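SAM-dependent methyltransferase (Thiobacillus denitrificans, PDB 5EPE) binds S-adenosyl-L-homocysteine and probably transfers methyl groups from S-adenosylmethionine to a substrate not yet identified. Local coordinates at residues Leu32-Gly37 / Arg56-Val61; Val182-Ala187 / Gly241-Met246. All coordinates share one frame; numbering follows the deposited sequence.

Interaction 1. Residues Leu32-Gly37 / Arg56-Val61; sequences LRLEAG and RDHGIV
Gly37 N donates to Gly59 O in a nearly straight backbone bond of 2.9 Å where the two segments come together. The touching parts, residues 34-37 and 58-61, run 47° apart. Water 1 adds a bridge, donating to both Leu34 O and His58 O, and Ala36 CA makes a CA-H...O contact of 3.2 Å with His58 O. Gly59, leaving helix 49-58 with positive phi, suits its place: a CB there would press on Ala36 CB. Among the side chains, His58 crosses Leu34 at about a right angle, CB to CB at 3.9 Å, while its ring carbon CD2 meets Leu34 CD1. The beta-branch of Ile60 suits its place: CG2, anti to the carbonyl carbon, meets Leu34 CB at 3.9 Å, with Leu34 CD1 also near it. An alanine in place of His58 would probably leave Leu34 CD1 without its ring partner and open a gap beside it. The contact lies at the surface: Trp54 of helix 49-58 packs on Leu34 and Ile60, Val40 of strand 39-43 touches Ile60, and Val61 pairs through its backbone with Ala38 and Val40, where strand 61-66 joins the sheet.

Interaction 2. Residues Val182-Ala187 / Gly241-Met246; sequences VEMVLA and GVFALM
Val185 and Val242 form an antiparallel hydrogen-bonded pair joining strands 179-186 and 238-247, the last two of the seven-stranded mixed sheet of this Rossmann-like methyltransferase fold. The segment axes run 176° apart in direction and approach to 4.7 Å. Backbone bonds hold the ladder: Val185 N to Val242 O at 3.0 Å and Val242 N to Val185 O at 2.9 Å, with Ala244 N giving to Glu183 O and Val182 N to Ala244 O further along.

Apolar packing differs on the two faces. On the face of Met184, Leu186 and Phe243, helix 167-177 packs against the ring through Leu167, Phe170, Leu171 and Phe174, Phe170 meeting it edge-to-face. Leu186 CD2 reaches Phe243 CZ at 3.8 Å and also lies against Gly241 CA; a side chain on Gly241 would clash with this methyl, so glycine is suited to the position. On the other face, Val185 and Val242 meet Leu28 of helix 22-31, and small Ala244 lies with its CB 3.9 Å from Glu183 CB. Toward the C-terminal end of strand 238-247, Met246 CG packs on Val182 CG2.

The polar group is Glu183, whose OE2 accepts from Met184 N through its anti lone pair and makes a salt bridge with Arg194 of the second subunit, so this buried carboxylate is probably held charged.

A Met-aromatic contact completes the set: selenomethionine Met184, its CG between the backbone N and the carbonyl carbon (chi1 64°), sets SE obliquely to the Phe243 ring, 5.2 Å from the centroid and 4.0 Å from CE2.

How the interactions relate
Both segments of interaction 1 precede those of interaction 2 in the sequence, and the centres of the two contacts are about 17 Å apart. Interaction 1 is a surface contact between the loop after helix 22-31 and the end of helix 49-58, which leads into strand 61-66; interaction 2 is a buried pairing at the far side of the same sheet, where strand 179-186 is outermost within the chain. Helix 22-31 and the loop after it tie them together: Leu32 CD2 packs on Ala244 CB at 3.9 Å. Both also touch the second subunit, Arg33 bonding to its Ala198 and Thr202, so each lies partly at the subunit interface as well as within the fold.

Interaction 1. Residues Leu32-Gly37 / Arg56-Val61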
loop_
_atom_site.group_PDB
_atom_site.type_symbol
_atom_site.label_atom_id
_atom_site.label_comp_id
_atom_site.label_asym_id
_atom_site.label_seq_id
_atom_site.Cartn_x
_atom_site.Cartn_y
_atom_site.Cartn_z
ATOM N N LEU A 32 -5.441 -33.826 26.735
ATOM C CA LEU A 32 -6.267 -33.644 27.918
ATOM C C LEU A 32 -5.791 -34.541 29.051
ATOM O O LEU A 32 -6.309 -34.407 30.147
ATOM C CB LEU A 32 -7.748 -33.917 27.606
ATOM C CG LEU A 32 -8.373 -32.955 26.601
ATOM C CD1 LEU A 32 -9.803 -33.356 26.367
ATOM C CD2 LEU A 32 -8.355 -31.542 27.102
ATOM N N ARG A 33 -4.857 -35.460 28.748
ATOM C CA ARG A 33 -4.259 -36.362 29.752
ATOM C C ARG A 33 -5.361 -37.139 30.433
ATOM O O ARG A 33 -5.467 -37.163 31.627
ATOM C CB ARG A 33 -3.412 -35.567 30.790
ATOM C CG ARG A 33 -2.372 -34.722 30.068
ATOM C CD ARG A 33 -1.547 -33.883 31.022
ATOM N NE ARG A 33 -0.882 -32.860 30.220
ATOM C CZ ARG A 33 -0.226 -31.806 30.703
ATOM N NH1 ARG A 33 0.270 -30.934 29.808
ATOM N NH2 ARG A 33 -0.027 -31.666 32.040
ATOM N N LEU A 34 -6.236 -37.690 29.616
ATOM C CA LEU A 34 -7.370 -38.406 30.124
ATOM C C LEU A 34 -6.889 -39.677 30.805
ATOM O O LEU A 34 -6.137 -40.433 30.182
ATOM C CB LEU A 34 -8.272 -38.817 28.977
ATOM C CG LEU A 34 -8.884 -37.656 28.174
ATOM C CD1 LEU A 34 -9.538 -38.219 26.910
ATOM C CD2 LEU A 34 -9.858 -36.861 29.034
ATOM N N GLU A 35 -7.426 -39.930 31.993
ATOM C CA GLU A 35 -7.140 -41.124 32.751
ATOM C C GLU A 35 -8.269 -42.121 32.578
ATOM O O GLU A 35 -9.407 -41.761 32.331
ATOM C CB GLU A 35 -6.922 -40.731 34.216
ATOM C CG GLU A 35 -5.700 -39.829 34.290
ATOM C CD GLU A 35 -5.436 -39.172 35.631
ATOM O OE1 GLU A 35 -5.299 -39.906 36.648
ATOM O OE2 GLU A 35 -5.293 -37.905 35.632
ATOM N N ALA A 36 -7.933 -43.395 32.700
ATOM C CA ALA A 36 -8.917 -44.459 32.605
ATOM C C ALA A 36 -9.949 -44.182 33.696
ATOM O O ALA A 36 -9.628 -43.774 34.823
ATOM C CB ALA A 36 -8.241 -45.805 32.785
ATOM N N GLY A 37 -11.210 -44.359 33.360
ATOM C CA GLY A 37 -12.280 -44.121 34.304
ATOM C C GLY A 37 -12.790 -42.705 34.309
ATOM O O GLY A 37 -13.875 -42.447 34.880
ATOM N N ARG A 56 -11.663 -46.306 23.765
ATOM C CA ARG A 56 -10.728 -47.300 23.256
ATOM C C ARG A 56 -9.311 -46.945 23.669
ATOM O O ARG A 56 -8.556 -47.800 24.086
ATOM C CB ARG A 56 -10.776 -47.308 21.724
ATOM C CG ARG A 56 -9.885 -48.361 21.055
ATOM C CD ARG A 56 -9.852 -48.168 19.549
ATOM N NE ARG A 56 -9.216 -46.878 19.228
ATOM C CZ ARG A 56 -9.348 -46.214 18.079
ATOM N NH1 ARG A 56 -10.079 -46.715 17.094
ATOM N NH2 ARG A 56 -8.755 -45.027 17.913
ATOM N N ASP A 57 -8.937 -45.695 23.504
ATOM C CA ASP A 57 -7.535 -45.335 23.661
ATOM C C ASP A 57 -7.146 -44.918 25.091
ATOM O O ASP A 57 -5.983 -45.060 25.471
ATOM C CB ASP A 57 -7.181 -44.230 22.654
ATOM C CG ASP A 57 -7.203 -44.725 21.224
ATOM O OD1 ASP A 57 -7.093 -45.962 21.024
ATOM O OD2 ASP A 57 -7.331 -43.918 20.279
ATOM N N HIS A 58 -8.086 -44.379 25.863
ATOM C CA HIS A 58 -7.787 -43.846 27.191
ATOM C C HIS A 58 -8.574 -44.485 28.315
ATOM O O HIS A 58 -8.299 -44.186 29.464
ATOM C CB HIS A 58 -7.989 -42.341 27.230
ATOM C CG HIS A 58 -7.091 -41.621 26.287
ATOM N ND1 HIS A 58 -5.753 -41.439 26.551
ATOM C CD2 HIS A 58 -7.308 -41.128 25.049
ATOM C CE1 HIS A 58 -5.185 -40.845 25.521
ATOM N NE2 HIS A 58 -6.106 -40.648 24.594
ATOM N N GLY A 59 -9.541 -45.339 27.995
ATOM C CA GLY A 59 -10.331 -46.014 29.007
ATOM C C GLY A 59 -11.357 -45.104 29.677
ATOM O O GLY A 59 -11.854 -45.423 30.752
ATOM N N ILE A 60 -11.736 -43.995 29.046
ATOM C CA ILE A 60 -12.804 -43.130 29.602
ATOM C C ILE A 60 -14.175 -43.772 29.503
ATOM O O ILE A 60 -14.362 -44.766 28.768
ATOM C CB ILE A 60 -12.832 -41.715 28.996
ATOM C CG1 ILE A 60 -13.206 -41.708 27.505
ATOM C CG2 ILE A 60 -11.469 -41.053 29.217
ATOM C CD1 ILE A 60 -14.702 -41.730 27.210
ATOM N N VAL A 61 -15.104 -43.221 30.272
ATOM C CA VAL A 61 -16.519 -43.571 30.161
ATOM C C VAL A 61 -17.299 -42.305 29.920
ATOM O O VAL A 61 -16.835 -41.208 30.231
ATOM C CB VAL A 61 -17.081 -44.301 31.402
ATOM C CG1 VAL A 61 -16.259 -45.564 31.705
ATOM C CG2 VAL A 61 -17.146 -43.408 32.645
HETATM O O HOH W 1 -5.830 -43.163 30.184
#

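Interaction 2. Residues Val182-Ala187 / Gly241-Met246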
loop_
_atom_site.group_PDB
_atom_site.type_symbol
_atom_site.label_atom_id
_atom_site.label_comp_id
_atom_site.label_asym_id
_atom_site.label_seq_id
_atom_site.Cartn_x
_atom_site.Cartn_y
_atom_site.Cartn_z
ATOM N N VAL A 182 -6.603 -23.826 28.987
ATOM C CA VAL A 182 -5.538 -24.724 29.431
ATOM C C VAL A 182 -4.979 -25.652 28.383
ATOM O O VAL A 182 -4.008 -26.352 28.658
ATOM C CB VAL A 182 -5.966 -25.535 30.677
ATOM C CG1 VAL A 182 -6.226 -24.583 31.825
ATOM C CG2 VAL A 182 -7.175 -26.406 30.385
ATOM N N GLU A 183 -5.651 -25.740 27.233
ATOM C CA GLU A 183 -5.168 -26.515 26.107
ATOM C C GLU A 183 -5.960 -26.120 24.882
ATOM O O GLU A 183 -7.054 -25.575 24.983
ATOM C CB GLU A 183 -5.229 -28.025 26.363
ATOM C CG GLU A 183 -3.846 -28.682 26.614
ATOM C CD GLU A 183 -2.978 -28.855 25.356
ATOM O OE1 GLU A 183 -1.914 -29.541 25.397
ATOM O OE2 GLU A 183 -3.387 -28.348 24.272
HETATM N N MSE A 184 -5.409 -26.459 23.721
HETATM C CA MSE A 184 -6.145 -26.276 22.470
HETATM C C MSE A 184 -5.547 -27.082 21.368
HETATM O O MSE A 184 -4.307 -27.256 21.305
HETATM C CB MSE A 184 -6.322 -24.805 22.000
HETATM C CG MSE A 184 -4.996 -24.215 21.697
HETATM SE SE MSE A 184 -5.076 -22.275 21.181
HETATM C CE MSE A 184 -3.308 -22.158 20.374
ATOM N N VAL A 185 -6.439 -27.550 20.485
ATOM C CA VAL A 185 -6.038 -28.274 19.272
ATOM C C VAL A 185 -6.852 -27.634 18.145
ATOM O O VAL A 185 -8.072 -27.637 18.166
ATOM C CB VAL A 185 -6.308 -29.806 19.360
ATOM C CG1 VAL A 185 -5.925 -30.552 18.070
ATOM C CG2 VAL A 185 -5.507 -30.416 20.518
ATOM N N LEU A 186 -6.151 -27.075 17.168
ATOM C CA LEU A 186 -6.787 -26.336 16.116
ATOM C C LEU A 186 -6.834 -27.106 14.813
ATOM O O LEU A 186 -5.929 -27.878 14.530
ATOM C CB LEU A 186 -6.041 -24.983 15.937
ATOM C CG LEU A 186 -5.915 -24.101 17.200
ATOM C CD1 LEU A 186 -5.413 -22.700 16.817
ATOM C CD2 LEU A 186 -7.126 -23.988 18.017
ATOM N N ALA A 187 -7.886 -26.879 14.015
ATOM C CA ALA A 187 -7.876 -27.332 12.634
ATOM C C ALA A 187 -6.744 -26.676 11.875
ATOM O O ALA A 187 -6.289 -25.598 12.213
ATOM C CB ALA A 187 -9.198 -27.006 11.948
ATOM N N GLY A 241 -11.285 -24.708 16.130
ATOM C CA GLY A 241 -10.564 -25.532 17.093
ATOM C C GLY A 241 -11.339 -25.923 18.276
ATOM O O GLY A 241 -12.479 -25.477 18.479
ATOM N N VAL A 242 -10.722 -26.825 19.042
ATOM C CA VAL A 242 -11.240 -27.201 20.361
ATOM C C VAL A 242 -10.365 -26.601 21.459
ATOM O O VAL A 242 -9.157 -26.792 21.487
ATOM C CB VAL A 242 -11.399 -28.711 20.534
ATOM C CG1 VAL A 242 -12.041 -29.016 21.857
ATOM C CG2 VAL A 242 -12.218 -29.303 19.419
ATOM N N PHE A 243 -11.031 -25.863 22.337
ATOM C CA PHE A 243 -10.445 -25.122 23.424
ATOM C C PHE A 243 -10.867 -25.744 24.750
ATOM O O PHE A 243 -12.059 -25.970 24.997
ATOM C CB PHE A 243 -10.898 -23.676 23.319
ATOM C CG PHE A 243 -10.545 -23.046 22.007
ATOM C CD1 PHE A 243 -11.396 -23.146 20.936
ATOM C CD2 PHE A 243 -9.342 -22.349 21.852
ATOM C CE1 PHE A 243 -11.049 -22.578 19.709
ATOM C CE2 PHE A 243 -9.038 -21.706 20.659
ATOM C CZ PHE A 243 -9.873 -21.871 19.577
ATOM N N ALA A 244 -9.879 -26.014 25.594
ATOM C CA ALA A 244 -10.079 -26.595 26.906
ATOM C C ALA A 244 -10.006 -25.512 27.944
ATOM O O ALA A 244 -9.056 -24.727 27.970
ATOM C CB ALA A 244 -9.000 -27.675 27.179
ATOM N N LEU A 245 -11.025 -25.457 28.794
ATOM C CA LEU A 245 -11.275 -24.338 29.725
ATOM C C LEU A 245 -11.366 -24.855 31.163
ATOM O O LEU A 245 -11.982 -25.909 31.422
ATOM C CB LEU A 245 -12.575 -23.633 29.395
ATOM C CG LEU A 245 -12.769 -23.245 27.917
ATOM C CD1 LEU A 245 -14.112 -22.570 27.773
ATOM C CD2 LEU A 245 -11.680 -22.283 27.473
HETATM N N MSE A 246 -10.784 -24.100 32.089
HETATM C CA MSE A 246 -11.043 -24.292 33.517
HETATM C C MSE A 246 -11.326 -22.965 34.177
HETATM O O MSE A 246 -10.545 -22.006 34.037
HETATM C CB MSE A 246 -9.839 -24.937 34.196
HETATM C CG MSE A 246 -9.505 -26.297 33.649
HETATM SE SE MSE A 246 -7.876 -27.122 34.462
HETATM C CE MSE A 246 -8.565 -27.043 36.290
#